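Long-range contact in nigritoxine (Vibrio nigripulchritudo, PDB 5M41), which acts as a bacterial toxin against crustaceans and insects: residues T75-M89 and A92-N104. Sequence-based numbering, arbitrary orientation.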
ATOM      1  N   THR A  75     -46.265  28.156  11.181  1.00 72.96           N
ATOM      2  CA  THR A  75     -45.626  29.035  10.208  1.00 68.86           C
ATOM      3  C   THR A  75     -44.668  30.032  10.880  1.00 64.31           C
ATOM      4  O   THR A  75     -44.978  30.581  11.937  1.00 63.80           O
ATOM      5  CB  THR A  75     -46.685  29.736   9.329  1.00 71.23           C
ATOM      6  OG1 THR A  75     -46.091  30.131   8.092  1.00 80.42           O
ATOM      7  CG2 THR A  75     -47.282  30.946  10.007  1.00 70.71           C
ATOM      8  N   VAL A  76     -43.493  30.241  10.291  1.00 56.65           N
ATOM      9  CA  VAL A  76     -42.480  31.088  10.920  1.00 52.28           C
ATOM     10  C   VAL A  76     -41.904  32.051   9.878  1.00 50.67           C
ATOM     11  O   VAL A  76     -41.274  31.614   8.902  1.00 47.96           O
ATOM     12  CB  VAL A  76     -41.367  30.241  11.577  1.00 50.99           C
ATOM     13  CG1 VAL A  76     -40.284  31.109  12.194  1.00 50.47           C
ATOM     14  CG2 VAL A  76     -41.941  29.322  12.636  1.00 53.89           C
ATOM     15  N   ASP A  77     -42.146  33.342  10.082  1.00 47.05           N
ATOM     16  CA  ASP A  77     -41.661  34.391   9.186  1.00 48.50           C
ATOM     17  C   ASP A  77     -40.158  34.629   9.335  1.00 46.19           C
ATOM     18  O   ASP A  77     -39.631  34.705  10.451  1.00 45.04           O
ATOM     19  CB  ASP A  77     -42.376  35.732   9.449  1.00 50.33           C
ATOM     20  CG  ASP A  77     -43.849  35.717   9.077  1.00 53.05           C
ATOM     21  OD1 ASP A  77     -44.367  34.700   8.578  1.00 54.51           O
ATOM     22  OD2 ASP A  77     -44.501  36.756   9.279  1.00 53.98           O
ATOM     23  N   ILE A  78     -39.489  34.791   8.198  1.00 42.77           N
ATOM     24  CA  ILE A  78     -38.069  35.144   8.145  1.00 40.96           C
ATOM     25  C   ILE A  78     -37.943  36.310   7.178  1.00 39.92           C
ATOM     26  O   ILE A  78     -38.625  36.331   6.160  1.00 41.14           O
ATOM     27  CB  ILE A  78     -37.212  33.968   7.589  1.00 41.60           C
ATOM     28  CG1 ILE A  78     -37.197  32.781   8.557  1.00 42.71           C
ATOM     29  CG2 ILE A  78     -35.793  34.416   7.295  1.00 40.53           C
ATOM     30  CD1 ILE A  78     -36.615  33.075   9.925  1.00 44.78           C
ATOM     31  N   TYR A  79     -37.075  37.275   7.463  1.00 40.30           N
ATOM     32  CA  TYR A  79     -36.759  38.279   6.455  1.00 40.47           C
ATOM     33  C   TYR A  79     -35.457  37.894   5.750  1.00 39.88           C
ATOM     34  O   TYR A  79     -34.484  37.521   6.405  1.00 39.06           O
ATOM     35  CB  TYR A  79     -36.585  39.671   7.056  1.00 42.85           C
ATOM     36  CG  TYR A  79     -37.733  40.179   7.916  1.00 44.46           C
ATOM     37  CD1 TYR A  79     -39.049  39.831   7.641  1.00 46.63           C
ATOM     38  CD2 TYR A  79     -37.495  41.053   8.976  1.00 46.85           C
ATOM     39  CE1 TYR A  79     -40.104  40.305   8.424  1.00 46.87           C
ATOM     40  CE2 TYR A  79     -38.538  41.541   9.764  1.00 47.50           C
ATOM     41  CZ  TYR A  79     -39.839  41.162   9.480  1.00 48.43           C
ATOM     42  OH  TYR A  79     -40.896  41.627  10.236  1.00 51.40           O
ATOM     43  N   THR A  80     -35.436  38.035   4.427  1.00 38.23           N
ATOM     44  CA  THR A  80     -34.245  37.777   3.652  1.00 38.88           C
ATOM     45  C   THR A  80     -33.604  39.094   3.238  1.00 39.63           C
ATOM     46  O   THR A  80     -34.260  40.138   3.237  1.00 40.83           O
ATOM     47  CB  THR A  80     -34.548  36.934   2.397  1.00 38.94           C
ATOM     48  OG1 THR A  80     -35.546  37.594   1.615  1.00 41.80           O
ATOM     49  CG2 THR A  80     -35.024  35.548   2.803  1.00 37.73           C
ATOM     50  N   TYR A  81     -32.326  39.026   2.901  1.00 38.64           N
ATOM     51  CA  TYR A  81     -31.504  40.201   2.670  1.00 39.70           C
ATOM     52  C   TYR A  81     -30.651  39.931   1.457  1.00 40.15           C
ATOM     53  O   TYR A  81     -30.291  38.774   1.186  1.00 38.62           O
ATOM     54  CB  TYR A  81     -30.503  40.346   3.813  1.00 41.34           C
ATOM     55  CG  TYR A  81     -31.028  40.723   5.178  1.00 41.50           C
ATOM     56  CD1 TYR A  81     -31.918  41.782   5.343  1.00 43.21           C
ATOM     57  CD2 TYR A  81     -30.552  40.083   6.311  1.00 42.07           C
ATOM     58  CE1 TYR A  81     -32.367  42.162   6.607  1.00 45.17           C
ATOM     59  CE2 TYR A  81     -30.994  40.441   7.583  1.00 43.08           C
ATOM     60  CZ  TYR A  81     -31.892  41.483   7.720  1.00 45.47           C
ATOM     61  OH  TYR A  81     -32.308  41.853   8.964  1.00 46.36           O
ATOM     62  N   GLY A  82     -30.244  40.998   0.784  1.00 40.46           N
ATOM     63  CA  GLY A  82     -29.115  40.911  -0.155  1.00 37.47           C
ATOM     64  C   GLY A  82     -27.801  40.772   0.595  1.00 36.51           C
ATOM     65  O   GLY A  82     -26.926  41.613   0.461  1.00 36.20           O
ATOM     66  N   ALA A  83     -27.648  39.698   1.375  1.00 34.17           N
ATOM     67  CA  ALA A  83     -26.459  39.514   2.196  1.00 34.92           C
ATOM     68  C   ALA A  83     -26.210  38.022   2.355  1.00 34.65           C
ATOM     69  O   ALA A  83     -27.111  37.297   2.737  1.00 35.45           O
ATOM     70  CB  ALA A  83     -26.650  40.176   3.573  1.00 33.80           C
ATOM     71  N   THR A  84     -24.994  37.564   2.084  1.00 34.79           N
ATOM     72  CA  THR A  84     -24.703  36.132   2.143  1.00 34.90           C
ATOM     73  C   THR A  84     -24.709  35.654   3.604  1.00 34.58           C
ATOM     74  O   THR A  84     -24.287  36.387   4.490  1.00 35.32           O
ATOM     75  CB  THR A  84     -23.364  35.871   1.461  1.00 34.75           C
ATOM     76  OG1 THR A  84     -23.399  36.436   0.141  1.00 35.00           O
ATOM     77  CG2 THR A  84     -23.042  34.374   1.401  1.00 33.26           C
ATOM     78  N   ASN A  85     -25.246  34.466   3.865  1.00 34.92           N
ATOM     79  CA  ASN A  85     -25.206  33.861   5.218  1.00 33.58           C
ATOM     80  C   ASN A  85     -26.084  34.540   6.270  1.00 33.62           C
ATOM     81  O   ASN A  85     -25.954  34.253   7.469  1.00 34.93           O
ATOM     82  CB  ASN A  85     -23.770  33.820   5.749  1.00 33.19           C
ATOM     83  CG  ASN A  85     -22.852  32.939   4.894  1.00 34.62           C
ATOM     84  OD1 ASN A  85     -23.237  31.833   4.491  1.00 33.31           O
ATOM     85  ND2 ASN A  85     -21.634  33.421   4.627  1.00 31.71           N
ATOM     86  N   MET A  86     -26.926  35.473   5.847  1.00 32.87           N
ATOM     87  CA  MET A  86     -27.661  36.319   6.802  1.00 33.38           C
ATOM     88  C   MET A  86     -29.135  36.374   6.532  1.00 34.13           C
ATOM     89  O   MET A  86     -29.586  36.302   5.372  1.00 34.46           O
ATOM     90  CB  MET A  86     -27.098  37.747   6.785  1.00 35.29           C
ATOM     91  CG  MET A  86     -25.636  37.837   7.209  1.00 35.90           C
ATOM     92  SD  MET A  86     -24.938  39.490   6.991  1.00 39.66           S
ATOM     93  CE  MET A  86     -26.076  40.416   8.030  1.00 38.30           C
ATOM     94  N   PHE A  87     -29.898  36.481   7.617  1.00 35.81           N
ATOM     95  CA  PHE A  87     -31.346  36.620   7.557  1.00 36.21           C
ATOM     96  C   PHE A  87     -31.808  37.159   8.913  1.00 37.54           C
ATOM     97  O   PHE A  87     -31.018  37.231   9.838  1.00 38.84           O
ATOM     98  CB  PHE A  87     -32.046  35.273   7.232  1.00 34.49           C
ATOM     99  CG  PHE A  87     -31.705  34.155   8.192  1.00 35.17           C
ATOM    100  CD1 PHE A  87     -32.490  33.918   9.332  1.00 34.49           C
ATOM    101  CD2 PHE A  87     -30.596  33.331   7.961  1.00 33.94           C
ATOM    102  CE1 PHE A  87     -32.182  32.891  10.222  1.00 34.91           C
ATOM    103  CE2 PHE A  87     -30.292  32.292   8.858  1.00 34.52           C
ATOM    104  CZ  PHE A  87     -31.087  32.066   9.970  1.00 33.92           C
ATOM    105  N   PHE A  88     -33.085  37.533   9.008  1.00 39.69           N
ATOM    106  CA  PHE A  88     -33.674  38.063  10.257  1.00 41.34           C
ATOM    107  C   PHE A  88     -34.840  37.215  10.728  1.00 41.30           C
ATOM    108  O   PHE A  88     -35.675  36.783   9.914  1.00 40.91           O
ATOM    109  CB  PHE A  88     -34.196  39.484  10.030  1.00 42.47           C
ATOM    110  CG  PHE A  88     -34.359  40.299  11.302  1.00 43.46           C
ATOM    111  CD1 PHE A  88     -33.250  40.838  11.949  1.00 42.76           C
ATOM    112  CD2 PHE A  88     -35.619  40.574  11.804  1.00 44.15           C
ATOM    113  CE1 PHE A  88     -33.397  41.602  13.101  1.00 44.46           C
ATOM    114  CE2 PHE A  88     -35.778  41.345  12.963  1.00 45.08           C
ATOM    115  CZ  PHE A  88     -34.660  41.870  13.597  1.00 44.35           C
ATOM    116  N   MET A  89     -34.903  36.993  12.041  1.00 42.06           N
ATOM    117  CA  MET A  89     -36.027  36.309  12.651  1.00 44.90           C
ATOM    118  C   MET A  89     -36.810  37.325  13.502  1.00 47.90           C
ATOM    119  O   MET A  89     -36.437  37.614  14.639  1.00 45.86           O
ATOM    120  CB  MET A  89     -35.540  35.147  13.506  1.00 46.51           C
ATOM    121  CG  MET A  89     -34.521  34.264  12.790  1.00 44.53           C
ATOM    122  SD  MET A  89     -33.992  32.934  13.873  1.00 49.00           S
ATOM    123  CE  MET A  89     -35.531  32.017  13.868  1.00 47.08           C
ATOM    124  N   ALA A  92     -42.179  39.151  15.992  1.00 59.49           N
ATOM    125  CA  ALA A  92     -43.599  39.145  15.685  1.00 64.56           C
ATOM    126  C   ALA A  92     -43.817  39.515  14.222  1.00 65.81           C
ATOM    127  O   ALA A  92     -42.946  40.128  13.597  1.00 68.86           O
ATOM    128  CB  ALA A  92     -44.340  40.129  16.603  1.00 65.19           C
ATOM    129  N   ARG A  93     -44.981  39.169  13.680  1.00 68.32           N
ATOM    130  CA  ARG A  93     -45.322  39.522  12.298  1.00 70.02           C
ATOM    131  C   ARG A  93     -45.123  40.999  11.957  1.00 66.79           C
ATOM    132  O   ARG A  93     -45.802  41.865  12.497  1.00 72.49           O
ATOM    133  CB  ARG A  93     -46.741  39.070  11.947  1.00 76.77           C
ATOM    134  CG  ARG A  93     -46.768  37.681  11.339  1.00 89.10           C
ATOM    135  CD  ARG A  93     -48.169  37.162  11.055  1.00100.25           C
ATOM    136  NE  ARG A  93     -48.130  35.747  10.671  1.00107.34           N
ATOM    137  CZ  ARG A  93     -48.116  34.726  11.530  1.00112.01           C
ATOM    138  NH1 ARG A  93     -48.145  34.937  12.842  1.00112.52           N
ATOM    139  NH2 ARG A  93     -48.075  33.483  11.074  1.00113.42           N
ATOM    140  N   GLY A  94     -44.185  41.280  11.060  1.00 60.39           N
ATOM    141  CA  GLY A  94     -43.918  42.657  10.617  1.00 58.23           C
ATOM    142  C   GLY A  94     -43.052  43.476  11.568  1.00 57.25           C
ATOM    143  O   GLY A  94     -42.825  44.664  11.350  1.00 55.25           O
ATOM    144  N   SER A  95     -42.564  42.842  12.629  1.00 57.93           N
ATOM    145  CA  SER A  95     -41.690  43.517  13.580  1.00 59.30           C
ATOM    146  C   SER A  95     -40.317  43.873  12.992  1.00 60.21           C
ATOM    147  O   SER A  95     -39.747  43.136  12.173  1.00 58.99           O
ATOM    148  CB  SER A  95     -41.525  42.676  14.848  1.00 58.27           C
ATOM    149  OG  SER A  95     -40.636  43.315  15.753  1.00 56.69           O
ATOM    150  N   LYS A  96     -39.796  45.011  13.426  1.00 57.97           N
ATOM    151  CA  LYS A  96     -38.430  45.410  13.125  1.00 58.44           C
ATOM    152  C   LYS A  96     -37.457  44.922  14.200  1.00 54.62           C
ATOM    153  O   LYS A  96     -36.269  45.193  14.147  1.00 55.97           O
ATOM    154  CB  LYS A  96     -38.353  46.925  13.007  1.00 62.23           C
ATOM    155  CG  LYS A  96     -39.072  47.485  11.796  1.00 68.48           C
ATOM    156  CD  LYS A  96     -39.254  48.990  11.950  1.00 71.46           C
ATOM    157  CE  LYS A  96     -39.359  49.695  10.606  1.00 75.44           C
ATOM    158  NZ  LYS A  96     -40.430  49.119   9.747  1.00 74.76           N
ATOM    159  N   THR A  97     -37.959  44.206  15.192  1.00 54.03           N
ATOM    160  CA  THR A  97     -37.078  43.692  16.234  1.00 52.12           C
ATOM    161  C   THR A  97     -37.127  42.177  16.211  1.00 48.54           C
ATOM    162  O   THR A  97     -38.052  41.604  15.660  1.00 48.05           O
ATOM    163  CB  THR A  97     -37.447  44.242  17.639  1.00 52.15           C
ATOM    164  OG1 THR A  97     -38.704  43.704  18.059  1.00 52.18           O
ATOM    165  CG2 THR A  97     -37.546  45.749  17.617  1.00 53.15           C
ATOM    166  N   GLY A  98     -36.128  41.552  16.827  1.00 49.57           N
ATOM    167  CA  GLY A  98     -35.922  40.107  16.774  1.00 48.67           C
ATOM    168  C   GLY A  98     -34.438  39.785  16.680  1.00 50.06           C
ATOM    169  O   GLY A  98     -33.614  40.429  17.346  1.00 48.82           O
ATOM    170  N   ILE A  99     -34.086  38.798  15.848  1.00 46.34           N
ATOM    171  CA  ILE A  99     -32.736  38.243  15.862  1.00 45.32           C
ATOM    172  C   ILE A  99     -32.115  38.259  14.464  1.00 43.79           C
ATOM    173  O   ILE A  99     -32.709  37.741  13.517  1.00 41.94           O
ATOM    174  CB  ILE A  99     -32.736  36.805  16.432  1.00 46.96           C
ATOM    175  CG1 ILE A  99     -33.172  36.808  17.912  1.00 48.51           C
ATOM    176  CG2 ILE A  99     -31.362  36.158  16.271  1.00 45.88           C
ATOM    177  CD1 ILE A  99     -33.141  35.442  18.562  1.00 49.01           C
ATOM    178  N   LEU A 100     -30.941  38.877  14.365  1.00 42.41           N
ATOM    179  CA  LEU A 100     -30.146  38.908  13.162  1.00 42.75           C
ATOM    180  C   LEU A 100     -29.209  37.713  13.208  1.00 41.94           C
ATOM    181  O   LEU A 100     -28.467  37.562  14.172  1.00 43.97           O
ATOM    182  CB  LEU A 100     -29.317  40.203  13.105  1.00 41.74           C
ATOM    183  CG  LEU A 100     -28.286  40.244  11.977  1.00 40.54           C
ATOM    184  CD1 LEU A 100     -28.982  40.267  10.612  1.00 38.93           C
ATOM    185  CD2 LEU A 100     -27.412  41.475  12.144  1.00 39.77           C
ATOM    186  N   VAL A 101     -29.270  36.861  12.187  1.00 40.51           N
ATOM    187  CA  VAL A 101     -28.379  35.695  12.098  1.00 37.68           C
ATOM    188  C   VAL A 101     -27.293  35.925  11.035  1.00 37.63           C
ATOM    189  O   VAL A 101     -27.590  36.424   9.937  1.00 38.00           O
ATOM    190  CB  VAL A 101     -29.178  34.408  11.811  1.00 38.20           C
ATOM    191  CG1 VAL A 101     -28.236  33.205  11.661  1.00 35.45           C
ATOM    192  CG2 VAL A 101     -30.191  34.146  12.954  1.00 36.90           C
ATOM    193  N   ASN A 102     -26.043  35.598  11.387  1.00 36.86           N
ATOM    194  CA  ASN A 102     -24.913  35.532  10.464  1.00 36.87           C
ATOM    195  C   ASN A 102     -24.283  34.156  10.648  1.00 36.84           C
ATOM    196  O   ASN A 102     -23.504  33.919  11.580  1.00 36.09           O
ATOM    197  CB  ASN A 102     -23.870  36.644  10.736  1.00 37.06           C
ATOM    198  CG  ASN A 102     -22.689  36.611   9.758  1.00 39.21           C
ATOM    199  OD1 ASN A 102     -22.585  35.719   8.885  1.00 35.61           O
ATOM    200  ND2 ASN A 102     -21.768  37.565   9.913  1.00 37.20           N
ATOM    201  N   LEU A 103     -24.613  33.241   9.745  1.00 35.96           N
ATOM    202  CA  LEU A 103     -24.147  31.867   9.896  1.00 35.12           C
ATOM    203  C   LEU A 103     -22.636  31.742   9.797  1.00 35.10           C
ATOM    204  O   LEU A 103     -22.070  30.735  10.241  1.00 36.05           O
ATOM    205  CB  LEU A 103     -24.826  30.944   8.882  1.00 33.91           C
ATOM    206  CG  LEU A 103     -26.349  30.869   8.928  1.00 33.89           C
ATOM    207  CD1 LEU A 103     -26.826  30.107   7.704  1.00 32.90           C
ATOM    208  CD2 LEU A 103     -26.855  30.203  10.213  1.00 33.95           C
ATOM    209  N   ASN A 104     -21.975  32.752   9.231  1.00 33.58           N
ATOM    210  CA  ASN A 104     -20.514  32.697   9.058  1.00 34.10           C
ATOM    211  C   ASN A 104     -19.726  33.526  10.079  1.00 38.27           C
ATOM    212  O   ASN A 104     -18.524  33.738   9.901  1.00 38.45           O
ATOM    213  CB  ASN A 104     -20.111  33.119   7.635  1.00 32.15           C
ATOM    214  CG  ASN A 104     -18.757  32.559   7.229  1.00 31.81           C
ATOM    215  OD1 ASN A 104     -18.464  31.408   7.527  1.00 32.85           O
ATOM    216  ND2 ASN A 104     -17.927  33.360   6.566  1.00 30.80           N
TER
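Phe87 and Val101 exchange both of their backbone bonds, Phe87 N to Val101 O and, straighter, Val101 N to Phe87 O at 3.0 Å, as the central hydrogen-bonded pair of an antiparallel beta hairpin. Met89 and Ile99 form the next such pair, with Met89 N giving a nearly linear 2.7 Å bond to Ile99 O. Beyond the strand end, Leu103 N still reaches Asn85 O (2.8 Å), so the pairing runs on to the type II turn at Ala83–Met86, where Asn85 adopts positive phi.

Beta-branched Val101 suits an extended strand, and its CB sits over one face of the Phe87 ring, 3.7 Å from the centroid, in a CH-pi contact. The ring gets there because chi1 of 56° sets CG between backbone N and carbonyl carbon. Phe88, on the other side of the sheet, spreads its ring along the backbone from Thr97 to Leu100. Gly98 fits here because its backbone angles and the nearby Met89 O leave no room for a CB.

The Tyr79 hydroxyl donates to Ser95 O (2.7 Å), which lies at the ring edge in its plane, tying the first strand to the hairpin loop. Ser95 OG accepts from Thr97 N in an ST turn and also bonds Asp91, as does Thr97 OG1. Asn102 OD1 takes Asn104 N in an Asx turn and Asn130 ND2, while its ND2 binds Ser126 O; buried Asn85 bonds Tyr41 and Leu202 O.

Strands 86-90 and 98-102 lie inside a five-stranded antiparallel sheet, flanked by 77-80 and 110-113, with Met89, Ile99 and Leu103 packing on helix 34-54 and Phe87 on helix 177-191.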